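Local coordinates for protein galectin-1 (Bufo arenarum, PDB 1A78) that binds beta-galactosides and a range of complex carbohydrates as a homodimeric lectin, and may regulate cell apoptosis and differentiation, at residues V18-S23 / L121-L126; L35-S40 / K113-I118; N41-F46 / Q95-K100. All blocks are in the same frame, centred on the assembly; numbering follows the deposited sequence.

Contact 1 (V18-S23 / L121-L126); sequences VEIKGS and LSLEGL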
ATOM      1  N   VAL A  18       8.933   1.802   7.068  1.00 27.50           N
ATOM      2  CA  VAL A  18       7.986   2.093   6.016  1.00 26.19           C
ATOM      3  C   VAL A  18       8.048   3.599   5.780  1.00 26.91           C
ATOM      4  O   VAL A  18       8.131   4.381   6.718  1.00 29.40           O
ATOM      5  CB  VAL A  18       6.534   1.569   6.359  1.00 23.36           C
ATOM      6  CG1 VAL A  18       6.126   1.904   7.759  1.00 22.21           C
ATOM      7  CG2 VAL A  18       5.528   2.103   5.393  1.00 21.50           C
ATOM      8  N   GLU A  19       8.104   3.998   4.525  1.00 27.32           N
ATOM      9  CA  GLU A  19       8.167   5.393   4.166  1.00 30.24           C
ATOM     10  C   GLU A  19       6.913   5.705   3.367  1.00 31.21           C
ATOM     11  O   GLU A  19       6.633   5.027   2.374  1.00 32.34           O
ATOM     12  CB  GLU A  19       9.400   5.641   3.290  1.00 34.36           C
ATOM     13  CG  GLU A  19       9.421   6.998   2.575  1.00 41.03           C
ATOM     14  CD  GLU A  19      10.313   7.001   1.340  1.00 44.57           C
ATOM     15  OE1 GLU A  19      11.547   7.172   1.481  1.00 48.09           O
ATOM     16  OE2 GLU A  19       9.773   6.830   0.222  1.00 46.00           O
ATOM     17  N   ILE A  20       6.143   6.694   3.807  1.00 31.38           N
ATOM     18  CA  ILE A  20       4.933   7.093   3.106  1.00 32.99           C
ATOM     19  C   ILE A  20       5.221   8.397   2.384  1.00 34.74           C
ATOM     20  O   ILE A  20       6.013   9.195   2.856  1.00 36.39           O
ATOM     21  CB  ILE A  20       3.720   7.253   4.063  1.00 32.77           C
ATOM     22  CG1 ILE A  20       3.038   5.903   4.286  1.00 31.70           C
ATOM     23  CG2 ILE A  20       2.674   8.184   3.464  1.00 33.62           C
ATOM     24  CD1 ILE A  20       3.848   4.931   5.067  1.00 32.50           C
ATOM     25  N   LYS A  21       4.608   8.590   1.223  1.00 36.04           N
ATOM     26  CA  LYS A  21       4.805   9.792   0.430  1.00 36.23           C
ATOM     27  C   LYS A  21       3.437  10.145  -0.126  1.00 36.73           C
ATOM     28  O   LYS A  21       2.707   9.261  -0.589  1.00 34.64           O
ATOM     29  CB  LYS A  21       5.767   9.494  -0.701  1.00 39.38           C
ATOM     30  CG  LYS A  21       6.590  10.668  -1.133  1.00 46.34           C
ATOM     31  CD  LYS A  21       7.638  10.206  -2.124  1.00 53.17           C
ATOM     32  CE  LYS A  21       8.423   9.020  -1.547  1.00 56.81           C
ATOM     33  NZ  LYS A  21       9.264   8.306  -2.561  1.00 59.51           N
ATOM     34  N   GLY A  22       3.059  11.416  -0.025  1.00 36.89           N
ATOM     35  CA  GLY A  22       1.758  11.819  -0.505  1.00 36.25           C
ATOM     36  C   GLY A  22       1.629  13.314  -0.636  1.00 38.56           C
ATOM     37  O   GLY A  22       2.605  14.045  -0.464  1.00 38.49           O
ATOM     38  N   SER A  23       0.428  13.766  -0.975  1.00 39.45           N
ATOM     39  CA  SER A  23       0.160  15.185  -1.126  1.00 43.01           C
ATOM     40  C   SER A  23      -0.821  15.739  -0.099  1.00 43.94           C
ATOM     41  O   SER A  23      -1.869  15.136   0.190  1.00 42.68           O
ATOM     42  CB  SER A  23      -0.342  15.495  -2.535  1.00 43.38           C
ATOM     43  OG  SER A  23       0.731  15.490  -3.451  1.00 48.92           O
ATOM     44  N   LEU A 121      -1.800  -0.285   8.403  1.00 22.15           N
ATOM     45  CA  LEU A 121      -1.400   1.101   8.145  1.00 25.11           C
ATOM     46  C   LEU A 121      -2.538   1.807   7.415  1.00 24.44           C
ATOM     47  O   LEU A 121      -3.128   1.234   6.520  1.00 24.28           O
ATOM     48  CB  LEU A 121      -0.123   1.124   7.262  1.00 24.76           C
ATOM     49  CG  LEU A 121       0.609   2.306   6.578  1.00 26.12           C
ATOM     50  CD1 LEU A 121      -0.300   3.186   5.734  1.00 24.05           C
ATOM     51  CD2 LEU A 121       1.378   3.121   7.566  1.00 25.99           C
ATOM     52  N   SER A 122      -2.846   3.042   7.795  1.00 24.40           N
ATOM     53  CA  SER A 122      -3.869   3.812   7.097  1.00 24.95           C
ATOM     54  C   SER A 122      -3.503   5.288   7.141  1.00 26.81           C
ATOM     55  O   SER A 122      -2.760   5.725   8.033  1.00 25.88           O
ATOM     56  CB  SER A 122      -5.242   3.609   7.714  1.00 24.67           C
ATOM     57  OG  SER A 122      -5.224   3.909   9.096  1.00 27.79           O
ATOM     58  N   LEU A 123      -4.004   6.040   6.165  1.00 27.27           N
ATOM     59  CA  LEU A 123      -3.763   7.470   6.057  1.00 29.16           C
ATOM     60  C   LEU A 123      -5.106   8.173   6.146  1.00 31.90           C
ATOM     61  O   LEU A 123      -6.137   7.618   5.772  1.00 33.18           O
ATOM     62  CB  LEU A 123      -3.122   7.813   4.701  1.00 26.86           C
ATOM     63  CG  LEU A 123      -1.827   7.093   4.299  1.00 27.46           C
ATOM     64  CD1 LEU A 123      -1.381   7.548   2.914  1.00 27.05           C
ATOM     65  CD2 LEU A 123      -0.731   7.342   5.316  1.00 27.72           C
ATOM     66  N   GLU A 124      -5.108   9.392   6.650  1.00 34.49           N
ATOM     67  CA  GLU A 124      -6.342  10.145   6.733  1.00 36.98           C
ATOM     68  C   GLU A 124      -6.068  11.557   6.233  1.00 37.15           C
ATOM     69  O   GLU A 124      -5.160  12.229   6.729  1.00 36.39           O
ATOM     70  CB  GLU A 124      -6.837  10.238   8.173  1.00 40.96           C
ATOM     71  CG  GLU A 124      -7.003   8.938   8.953  1.00 47.92           C
ATOM     72  CD  GLU A 124      -7.319   9.217  10.433  1.00 53.85           C
ATOM     73  OE1 GLU A 124      -7.613  10.395  10.767  1.00 57.46           O
ATOM     74  OE2 GLU A 124      -7.264   8.278  11.271  1.00 56.34           O
ATOM     75  N   GLY A 125      -6.830  11.999   5.241  1.00 36.58           N
ATOM     76  CA  GLY A 125      -6.665  13.347   4.741  1.00 38.25           C
ATOM     77  C   GLY A 125      -5.325  13.683   4.123  1.00 39.13           C
ATOM     78  O   GLY A 125      -4.859  14.822   4.202  1.00 42.44           O
ATOM     79  N   LEU A 126      -4.742  12.707   3.446  1.00 37.78           N
ATOM     80  CA  LEU A 126      -3.453  12.865   2.793  1.00 35.02           C
ATOM     81  C   LEU A 126      -3.561  12.041   1.508  1.00 35.87           C
ATOM     82  O   LEU A 126      -4.011  10.890   1.538  1.00 35.01           O
ATOM     83  CB  LEU A 126      -2.376  12.293   3.709  1.00 32.05           C
ATOM     84  CG  LEU A 126      -0.927  12.432   3.300  1.00 31.60           C
ATOM     85  CD1 LEU A 126      -0.507  13.882   3.320  1.00 31.49           C
ATOM     86  CD2 LEU A 126      -0.084  11.609   4.233  1.00 33.15           C
TER

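Contact 2 (L35-S40 / K113-I118); sequences LGEDAS and KVLPSI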
ATOM      1  N   LEU A  35      -0.491   3.360  12.460  1.00 21.04           N
ATOM      2  CA  LEU A  35       0.208   2.076  12.412  1.00 23.35           C
ATOM      3  C   LEU A  35      -0.299   1.286  13.614  1.00 23.81           C
ATOM      4  O   LEU A  35      -0.348   1.811  14.730  1.00 24.43           O
ATOM      5  CB  LEU A  35       1.725   2.267  12.582  1.00 25.61           C
ATOM      6  CG  LEU A  35       2.641   2.586  11.403  1.00 29.18           C
ATOM      7  CD1 LEU A  35       2.195   3.848  10.753  1.00 31.71           C
ATOM      8  CD2 LEU A  35       4.080   2.732  11.898  1.00 28.94           C
ATOM      9  N   GLY A  36      -0.637   0.024  13.416  1.00 22.30           N
ATOM     10  CA  GLY A  36      -1.138  -0.771  14.519  1.00 22.20           C
ATOM     11  C   GLY A  36      -1.727  -2.083  14.031  1.00 23.77           C
ATOM     12  O   GLY A  36      -1.219  -2.666  13.068  1.00 22.94           O
ATOM     13  N   GLU A  37      -2.798  -2.536  14.680  1.00 24.75           N
ATOM     14  CA  GLU A  37      -3.463  -3.793  14.335  1.00 25.11           C
ATOM     15  C   GLU A  37      -4.677  -3.662  13.451  1.00 25.93           C
ATOM     16  O   GLU A  37      -4.914  -4.507  12.592  1.00 26.01           O
ATOM     17  CB  GLU A  37      -3.860  -4.528  15.590  1.00 23.77           C
ATOM     18  CG  GLU A  37      -2.680  -5.069  16.298  1.00 27.18           C
ATOM     19  CD  GLU A  37      -3.004  -5.478  17.700  1.00 31.00           C
ATOM     20  OE1 GLU A  37      -2.915  -4.596  18.587  1.00 32.17           O
ATOM     21  OE2 GLU A  37      -3.348  -6.667  17.916  1.00 32.08           O
ATOM     22  N   ASP A  38      -5.447  -2.604  13.675  1.00 25.33           N
ATOM     23  CA  ASP A  38      -6.660  -2.349  12.923  1.00 25.12           C
ATOM     24  C   ASP A  38      -7.143  -0.925  13.218  1.00 25.60           C
ATOM     25  O   ASP A  38      -6.457  -0.160  13.883  1.00 25.24           O
ATOM     26  CB  ASP A  38      -7.728  -3.405  13.278  1.00 22.86           C
ATOM     27  CG  ASP A  38      -7.949  -3.528  14.760  1.00 22.19           C
ATOM     28  OD1 ASP A  38      -8.409  -2.557  15.361  1.00 22.67           O
ATOM     29  OD2 ASP A  38      -7.664  -4.584  15.342  1.00 24.94           O
ATOM     30  N   ALA A  39      -8.343  -0.592  12.759  1.00 26.93           N
ATOM     31  CA  ALA A  39      -8.902   0.739  12.945  1.00 27.00           C
ATOM     32  C   ALA A  39      -9.198   1.157  14.386  1.00 26.56           C
ATOM     33  O   ALA A  39      -9.429   2.337  14.642  1.00 29.54           O
ATOM     34  CB  ALA A  39     -10.134   0.912  12.086  1.00 27.65           C
ATOM     35  N   SER A  40      -9.176   0.224  15.326  1.00 23.59           N
ATOM     36  CA  SER A  40      -9.447   0.571  16.720  1.00 24.91           C
ATOM     37  C   SER A  40      -8.253   0.382  17.608  1.00 24.19           C
ATOM     38  O   SER A  40      -8.384   0.515  18.816  1.00 24.48           O
ATOM     39  CB  SER A  40     -10.549  -0.313  17.313  1.00 27.43           C
ATOM     40  OG  SER A  40     -11.749  -0.209  16.583  1.00 32.68           O
ATOM     41  N   LYS A 113       2.886  -1.431  23.361  1.00 34.77           N
ATOM     42  CA  LYS A 113       2.516  -2.830  23.192  1.00 37.14           C
ATOM     43  C   LYS A 113       3.393  -3.419  22.109  1.00 36.87           C
ATOM     44  O   LYS A 113       3.340  -2.978  20.964  1.00 36.24           O
ATOM     45  CB  LYS A 113       1.052  -2.955  22.770  1.00 39.53           C
ATOM     46  CG  LYS A 113       0.615  -4.381  22.540  1.00 41.12           C
ATOM     47  CD  LYS A 113      -0.867  -4.462  22.339  1.00 42.69           C
ATOM     48  CE  LYS A 113      -1.255  -5.901  22.093  1.00 46.09           C
ATOM     49  NZ  LYS A 113      -0.861  -6.806  23.211  1.00 47.75           N
ATOM     50  N   VAL A 114       4.229  -4.384  22.468  1.00 38.92           N
ATOM     51  CA  VAL A 114       5.091  -4.982  21.460  1.00 39.24           C
ATOM     52  C   VAL A 114       4.377  -6.111  20.729  1.00 37.89           C
ATOM     53  O   VAL A 114       3.829  -7.033  21.338  1.00 37.85           O
ATOM     54  CB  VAL A 114       6.455  -5.456  21.993  1.00 39.49           C
ATOM     55  CG1 VAL A 114       7.545  -4.986  21.028  1.00 39.44           C
ATOM     56  CG2 VAL A 114       6.722  -4.911  23.370  1.00 39.83           C
ATOM     57  N   LEU A 115       4.310  -5.944  19.418  1.00 36.12           N
ATOM     58  CA  LEU A 115       3.671  -6.872  18.514  1.00 33.31           C
ATOM     59  C   LEU A 115       4.793  -7.568  17.769  1.00 33.63           C
ATOM     60  O   LEU A 115       5.841  -6.962  17.526  1.00 32.57           O
ATOM     61  CB  LEU A 115       2.830  -6.080  17.501  1.00 32.87           C
ATOM     62  CG  LEU A 115       1.737  -5.195  18.106  1.00 33.91           C
ATOM     63  CD1 LEU A 115       1.124  -4.276  17.056  1.00 33.54           C
ATOM     64  CD2 LEU A 115       0.692  -6.084  18.760  1.00 31.85           C
ATOM     65  N   PRO A 116       4.618  -8.868  17.456  1.00 32.71           N
ATOM     66  CA  PRO A 116       5.637  -9.628  16.720  1.00 31.53           C
ATOM     67  C   PRO A 116       5.909  -8.938  15.358  1.00 30.30           C
ATOM     68  O   PRO A 116       6.993  -9.070  14.795  1.00 32.40           O
ATOM     69  CB  PRO A 116       4.976 -10.989  16.545  1.00 30.93           C
ATOM     70  CG  PRO A 116       4.122 -11.105  17.767  1.00 32.47           C
ATOM     71  CD  PRO A 116       3.517  -9.745  17.904  1.00 30.43           C
ATOM     72  N   SER A 117       4.903  -8.239  14.833  1.00 27.99           N
ATOM     73  CA  SER A 117       5.008  -7.487  13.594  1.00 26.61           C
ATOM     74  C   SER A 117       3.809  -6.558  13.567  1.00 26.39           C
ATOM     75  O   SER A 117       2.830  -6.808  14.257  1.00 28.42           O
ATOM     76  CB  SER A 117       4.986  -8.396  12.366  1.00 25.57           C
ATOM     77  OG  SER A 117       3.673  -8.747  11.976  1.00 26.52           O
ATOM     78  N   ILE A 118       3.876  -5.507  12.754  1.00 27.09           N
ATOM     79  CA  ILE A 118       2.801  -4.525  12.609  1.00 26.87           C
ATOM     80  C   ILE A 118       1.991  -4.793  11.320  1.00 26.84           C
ATOM     81  O   ILE A 118       2.430  -4.476  10.210  1.00 26.29           O
ATOM     82  CB  ILE A 118       3.374  -3.083  12.593  1.00 26.45           C
ATOM     83  CG1 ILE A 118       4.080  -2.804  13.911  1.00 25.58           C
ATOM     84  CG2 ILE A 118       2.263  -2.071  12.363  1.00 22.04           C
ATOM     85  CD1 ILE A 118       4.758  -1.467  13.933  1.00 28.43           C
TER

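Contact 3 (N41-F46 / Q95-K100); sequences NFLLHF and QKIIIK. With YIO (1-thio-beta-D-galactopyranose), chain C.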
ATOM      1  N   ASN A  41      -7.118  -0.025  17.042  1.00 25.64           N
ATOM      2  CA  ASN A  41      -5.922  -0.266  17.842  1.00 25.17           C
ATOM      3  C   ASN A  41      -4.740   0.243  17.078  1.00 25.73           C
ATOM      4  O   ASN A  41      -4.376  -0.350  16.078  1.00 27.11           O
ATOM      5  CB  ASN A  41      -5.714  -1.761  18.116  1.00 26.44           C
ATOM      6  CG  ASN A  41      -6.885  -2.398  18.869  1.00 28.66           C
ATOM      7  OD1 ASN A  41      -6.933  -2.401  20.104  1.00 29.12           O
ATOM      8  ND2 ASN A  41      -7.824  -2.957  18.120  1.00 27.68           N
ATOM      9  N   PHE A  42      -4.191   1.374  17.518  1.00 24.43           N
ATOM     10  CA  PHE A  42      -3.027   1.996  16.892  1.00 22.46           C
ATOM     11  C   PHE A  42      -1.856   1.935  17.846  1.00 22.52           C
ATOM     12  O   PHE A  42      -2.005   2.169  19.029  1.00 21.96           O
ATOM     13  CB  PHE A  42      -3.287   3.465  16.574  1.00 22.14           C
ATOM     14  CG  PHE A  42      -4.396   3.699  15.583  1.00 23.82           C
ATOM     15  CD1 PHE A  42      -4.725   2.727  14.621  1.00 23.02           C
ATOM     16  CD2 PHE A  42      -5.081   4.911  15.570  1.00 23.77           C
ATOM     17  CE1 PHE A  42      -5.711   2.965  13.664  1.00 19.69           C
ATOM     18  CE2 PHE A  42      -6.077   5.162  14.610  1.00 23.59           C
ATOM     19  CZ  PHE A  42      -6.388   4.188  13.658  1.00 21.92           C
ATOM     20  N   LEU A  43      -0.709   1.500  17.347  1.00 24.93           N
ATOM     21  CA  LEU A  43       0.504   1.473  18.150  1.00 24.62           C
ATOM     22  C   LEU A  43       0.952   2.931  18.075  1.00 22.51           C
ATOM     23  O   LEU A  43       1.393   3.490  19.062  1.00 25.28           O
ATOM     24  CB  LEU A  43       1.548   0.558  17.509  1.00 27.58           C
ATOM     25  CG  LEU A  43       2.382  -0.341  18.419  1.00 31.15           C
ATOM     26  CD1 LEU A  43       1.485  -1.254  19.275  1.00 31.40           C
ATOM     27  CD2 LEU A  43       3.321  -1.181  17.548  1.00 32.01           C
ATOM     28  N   LEU A  44       0.713   3.561  16.926  1.00 19.80           N
ATOM     29  CA  LEU A  44       1.048   4.948  16.699  1.00 20.31           C
ATOM     30  C   LEU A  44       0.043   5.666  15.818  1.00 20.93           C
ATOM     31  O   LEU A  44      -0.240   5.202  14.721  1.00 21.12           O
ATOM     32  CB  LEU A  44       2.425   5.094  16.003  1.00 20.74           C
ATOM     33  CG  LEU A  44       2.808   6.531  15.515  1.00 22.17           C
ATOM     34  CD1 LEU A  44       2.882   7.526  16.698  1.00 20.48           C
ATOM     35  CD2 LEU A  44       4.137   6.549  14.800  1.00 21.23           C
ATOM     36  N   HIS A  45      -0.517   6.765  16.329  1.00 21.51           N
ATOM     37  CA  HIS A  45      -1.402   7.661  15.575  1.00 22.38           C
ATOM     38  C   HIS A  45      -0.567   8.957  15.503  1.00 24.04           C
ATOM     39  O   HIS A  45      -0.320   9.614  16.530  1.00 23.91           O
ATOM     40  CB  HIS A  45      -2.734   7.933  16.289  1.00 22.27           C
ATOM     41  CG  HIS A  45      -3.505   9.103  15.729  1.00 24.73           C
ATOM     42  ND1 HIS A  45      -4.328   9.006  14.624  1.00 24.60           N
ATOM     43  CD2 HIS A  45      -3.594  10.393  16.140  1.00 25.16           C
ATOM     44  CE1 HIS A  45      -4.887  10.178  14.373  1.00 23.04           C
ATOM     45  NE2 HIS A  45      -4.460  11.038  15.279  1.00 25.62           N
ATOM     46  N   PHE A  46      -0.079   9.249  14.300  1.00 24.37           N
ATOM     47  CA  PHE A  46       0.754  10.405  14.000  1.00 23.93           C
ATOM     48  C   PHE A  46      -0.135  11.469  13.358  1.00 25.59           C
ATOM     49  O   PHE A  46      -0.458  11.380  12.183  1.00 28.41           O
ATOM     50  CB  PHE A  46       1.848   9.943  13.039  1.00 22.42           C
ATOM     51  CG  PHE A  46       2.712  11.033  12.530  1.00 20.67           C
ATOM     52  CD1 PHE A  46       2.352  11.741  11.393  1.00 21.49           C
ATOM     53  CD2 PHE A  46       3.877  11.367  13.194  1.00 22.02           C
ATOM     54  CE1 PHE A  46       3.135  12.771  10.934  1.00 24.50           C
ATOM     55  CE2 PHE A  46       4.680  12.400  12.740  1.00 21.88           C
ATOM     56  CZ  PHE A  46       4.310  13.107  11.612  1.00 22.90           C
ATOM     57  N   GLN A  95      11.028  -1.362  21.271  1.00 44.51           N
ATOM     58  CA  GLN A  95      10.791  -0.472  22.394  1.00 42.70           C
ATOM     59  C   GLN A  95      10.240   0.887  22.016  1.00 39.56           C
ATOM     60  O   GLN A  95       9.548   1.516  22.816  1.00 39.66           O
ATOM     61  CB  GLN A  95      12.091  -0.309  23.189  1.00 46.21           C
ATOM     62  CG  GLN A  95      13.336  -0.137  22.295  1.00 52.55           C
ATOM     63  CD  GLN A  95      14.606   0.149  23.092  1.00 58.32           C
ATOM     64  OE1 GLN A  95      15.425   0.999  22.702  1.00 60.34           O
ATOM     65  NE2 GLN A  95      14.776  -0.552  24.219  1.00 60.20           N
ATOM     66  N   LYS A  96      10.513   1.322  20.793  1.00 35.58           N
ATOM     67  CA  LYS A  96      10.065   2.627  20.332  1.00 33.72           C
ATOM     68  C   LYS A  96       9.991   2.648  18.805  1.00 32.03           C
ATOM     69  O   LYS A  96      10.605   1.819  18.130  1.00 32.28           O
ATOM     70  CB  LYS A  96      11.069   3.696  20.778  1.00 35.34           C
ATOM     71  CG  LYS A  96      12.378   3.631  19.981  1.00 36.56           C
ATOM     72  CD  LYS A  96      13.430   4.634  20.421  1.00 37.67           C
ATOM     73  CE  LYS A  96      14.102   4.208  21.698  1.00 37.13           C
ATOM     74  NZ  LYS A  96      15.390   4.947  21.881  1.00 40.73           N
ATOM     75  N   ILE A  97       9.291   3.636  18.269  1.00 29.31           N
ATOM     76  CA  ILE A  97       9.162   3.796  16.837  1.00 29.81           C
ATOM     77  C   ILE A  97       9.846   5.105  16.555  1.00 30.53           C
ATOM     78  O   ILE A  97       9.596   6.085  17.243  1.00 34.25           O
ATOM     79  CB  ILE A  97       7.684   3.869  16.398  1.00 29.39           C
ATOM     80  CG1 ILE A  97       7.030   2.496  16.609  1.00 31.48           C
ATOM     81  CG2 ILE A  97       7.588   4.348  14.951  1.00 28.56           C
ATOM     82  CD1 ILE A  97       5.524   2.432  16.395  1.00 34.44           C
ATOM     83  N   ILE A  98      10.778   5.112  15.616  1.00 29.52           N
ATOM     84  CA  ILE A  98      11.491   6.325  15.268  1.00 26.85           C
ATOM     85  C   ILE A  98      10.830   6.938  14.038  1.00 28.23           C
ATOM     86  O   ILE A  98      10.601   6.236  13.054  1.00 28.22           O
ATOM     87  CB  ILE A  98      12.980   6.008  15.019  1.00 26.13           C
ATOM     88  CG1 ILE A  98      13.605   5.532  16.333  1.00 27.72           C
ATOM     89  CG2 ILE A  98      13.714   7.224  14.448  1.00 25.35           C
ATOM     90  CD1 ILE A  98      14.726   4.494  16.191  1.00 31.05           C
ATOM     91  N   ILE A  99      10.467   8.221  14.127  1.00 27.51           N
ATOM     92  CA  ILE A  99       9.834   8.943  13.028  1.00 29.15           C
ATOM     93  C   ILE A  99      10.856   9.939  12.447  1.00 32.13           C
ATOM     94  O   ILE A  99      11.443  10.723  13.194  1.00 30.80           O
ATOM     95  CB  ILE A  99       8.572   9.726  13.505  1.00 29.38           C
ATOM     96  CG1 ILE A  99       7.551   8.790  14.179  1.00 29.93           C
ATOM     97  CG2 ILE A  99       7.904  10.416  12.316  1.00 29.66           C
ATOM     98  CD1 ILE A  99       7.712   8.596  15.665  1.00 29.75           C
ATOM     99  N   LYS A 100      11.067   9.911  11.126  1.00 34.00           N
ATOM    100  CA  LYS A 100      12.028  10.800  10.489  1.00 37.36           C
ATOM    101  C   LYS A 100      11.365  11.539   9.350  1.00 39.09           C
ATOM    102  O   LYS A 100      10.546  10.977   8.620  1.00 37.78           O
ATOM    103  CB  LYS A 100      13.253  10.033   9.990  1.00 40.74           C
ATOM    104  CG  LYS A 100      13.425   8.654  10.618  1.00 48.81           C
ATOM    105  CD  LYS A 100      14.881   8.188  10.636  1.00 54.98           C
ATOM    106  CE  LYS A 100      15.008   6.723  11.119  1.00 59.75           C
ATOM    107  NZ  LYS A 100      16.440   6.219  11.208  1.00 61.99           N
TER
HETATM  108  C1  YIO C   1      -8.322  13.533  19.476  1.00 27.85           C
HETATM  109  C2  YIO C   1      -8.568  13.423  17.993  1.00 28.48           C
HETATM  110  C3  YIO C   1      -8.133  12.060  17.493  1.00 27.92           C
HETATM  111  C4  YIO C   1      -6.665  11.904  17.780  1.00 27.65           C
HETATM  112  C5  YIO C   1      -6.422  12.082  19.279  1.00 27.68           C
HETATM  113  C6  YIO C   1      -4.957  12.061  19.631  1.00 26.44           C
HETATM  114  O2  YIO C   1      -9.941  13.607  17.728  1.00 31.07           O
HETATM  115  O3  YIO C   1      -8.345  11.983  16.096  1.00 28.70           O
HETATM  116  O4  YIO C   1      -5.941  12.868  17.033  1.00 27.01           O
HETATM  117  O5  YIO C   1      -6.939  13.338  19.757  1.00 30.24           O
HETATM  118  O6  YIO C   1      -4.804  11.816  21.021  1.00 27.27           O
HETATM  119  S1  YIO C   1      -8.606  15.282  19.859  1.00 27.70           S

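Contact 1 (V18-S23 / L121-L126)
Ile-20 meets three leucines of 121-126, and it loses more surface to the contact than any other residue. The CD1 end goes to Leu-121, while CG2 and, more loosely, CG1 lie on Leu-123. Ile-20 and Leu-121 reach toward each other tip to tip, Ile-20 CD1 to Leu-121 CD2 at 4.0 Å. CG2 of Ile-20 is anti to the backbone N and beside the carbonyl carbon. Ile-20 CG2 lies 4.0 Å from Leu-123 CD2 and 4.1 Å from Leu-123 CD1. The side chains of Ile-20 and Leu-123 run in opposite directions and slide past each other. Ile-20 CG2 is also 4.5 Å from Leu-126 CD2, a looser contact.

The two strands belong to different sheets of the galectin beta-sandwich. Strand 16-23 lies in one sheet and strand 118-124 in the other. The touching parts run 19° apart in direction, and CA of Ile-20 is 9.2 Å from CA of Leu-123. Aliphatic side chains from both sheets fill the space between them.

The gap narrows after the turn at Gly-125, where CA of Ser-23 and CA of Leu-126 are 5.8 Å apart. Leu-126 has CG anti to its backbone N (chi1 -175°), and Leu-126 CD1 reaches Ser-23 O at 3.6 Å. A CB on Gly-22 would point toward 121-126 and lie tightly against Leu-126 CG, so the glycine leaves room for the leucine. On strand 16-23, Lys-21 NZ forms a salt bridge with Glu-19 OE2 at 3.2 Å.

Contact 2 (L35-S40 / K113-I118)
The backbones of Gly-36 and Ile-118 come closest, with their CA atoms 5.8 Å apart, where the chain turns a corner at Gly-36 and Glu-37. Ile-118 gives up the most surface here. Ile-118 CG2 is anti to the backbone N. Ile-118 CG2 sits against the main chain of Gly-36, 3.6 Å from Gly-36 O and 3.7 Å from Gly-36 N. Ile-118 CG2 also lies 4.4 Å from Leu-35 CB, a looser apolar contact.

Further out, Glu-37 and Leu-115 cross obliquely. The glutamate chain is extended beyond CG, and its aliphatic part and carboxylate both lie on the leucine. Glu-37 CG meets Leu-115 CD1 at 4.0 Å, and Glu-37 CD meets Leu-115 CD2 at 3.9 Å. The contact thus grades from buried aliphatic groups at Ile-118 to a partly exposed acid at Glu-37.

Both segments are connecting loops of the galectin beta-sandwich. Segment 35-40 joins neighbouring strands 30-35 and 41-49 of one sheet. Segment 113-118 carries the chain from strand 106-110 of the other sheet to strand 118-124. Glu-37 and Asp-38 both face Asn-41, which makes a classic beta bulge. Asp-38 OD1 accepts from Ser-40 N through its anti lone pair at 2.9 Å, forming an Asx turn, and also bonds Asn-41 ND2.

Lys-113 closes the outer end. Its side chain crosses that of Glu-37 at about a right angle. Lys-113 CE touches Glu-37 OE1 at 4.1 Å, but the charged atoms are not in contact, so any attraction is probably weak. Tyr-92 bonds Leu-115 O through its hydroxyl and also touches Ile-118.

Contact 3 (N41-F46 / Q95-K100)
Leu-43 and Leu-44 sit side by side in a classic beta bulge. On the backbone both sit opposite Leu-35 of the neighbouring strand; both side chains start toward 95-100. The chain turns a corner at Leu-43, which breaks strand 41-49. Leu-43 makes the looser of the two contacts, with Leu-43 CD2 4.4 Å from Ile-97 CD1.

Leu-44 carries more of the packing. Its CG is anti to the backbone N (chi1 171°). Leu-44 CD2 is 4.1 Å from both Ile-97 CG2 and Ile-99 CG1. The side chains of Leu-44 and Ile-99 meet tip to tip, while Leu-44 and Ile-97 pass at a slant. Ile-97 CD1 reaches back to Leu-44 CB, also at 4.1 Å.

Phe-46 continues the row. Phe-46 CE2 lies 3.8 Å from Ile-99 CG2, and the methyl approaches the ring obliquely. Phe-80, Ile-59 and Cys-61 also touch this phenylalanine.

The strand segments 44-46 and 96-100 run 21° apart in direction, with axes 10.4 Å apart. All five touching residues are buried. Between Leu-44 and Phe-46, His-45 takes the other face of its sheet. His-45 NE2 gives a weak hydrogen bond to O4 of the bound thiogalactose at 2.9 Å, bent to 123° at the hydrogen. His-45 ND1 is hydrogen-bonded to Asn-34 OD1, consistent with a second-shell residue that fixes the ring's rotation. Glu-72, Asn-62 and Arg-49 also bond the sugar. This is the galectin arrangement: one strand of a beta-sandwich faces the hydrophobic core on one side and the beta-galactoside site on the other.

How the contacts relate
All three contacts lie within one galectin beta-sandwich. Contacts 1 and 3 join its two sheets through strands 16-23 with 118-124 and 41-49 with 96-101. Their centres are about 14 Å apart, on opposite sides of the chain's centre. Contact 2 joins connecting loops at the margin, centre to centre about 10 Å from contact 3 and about 17 Å from contact 1. Along the chain, contact 1 spans contact 2, which spans contact 3. Contacts 1 and 3 do not touch directly; Leu-35 of contact 2 touches residues of both. Its CD1 packs on Leu-121 CD2, and its backbone probably bonds Leu-43 and Leu-44. The sugar site lies on the outer face of the sheet holding 41-49.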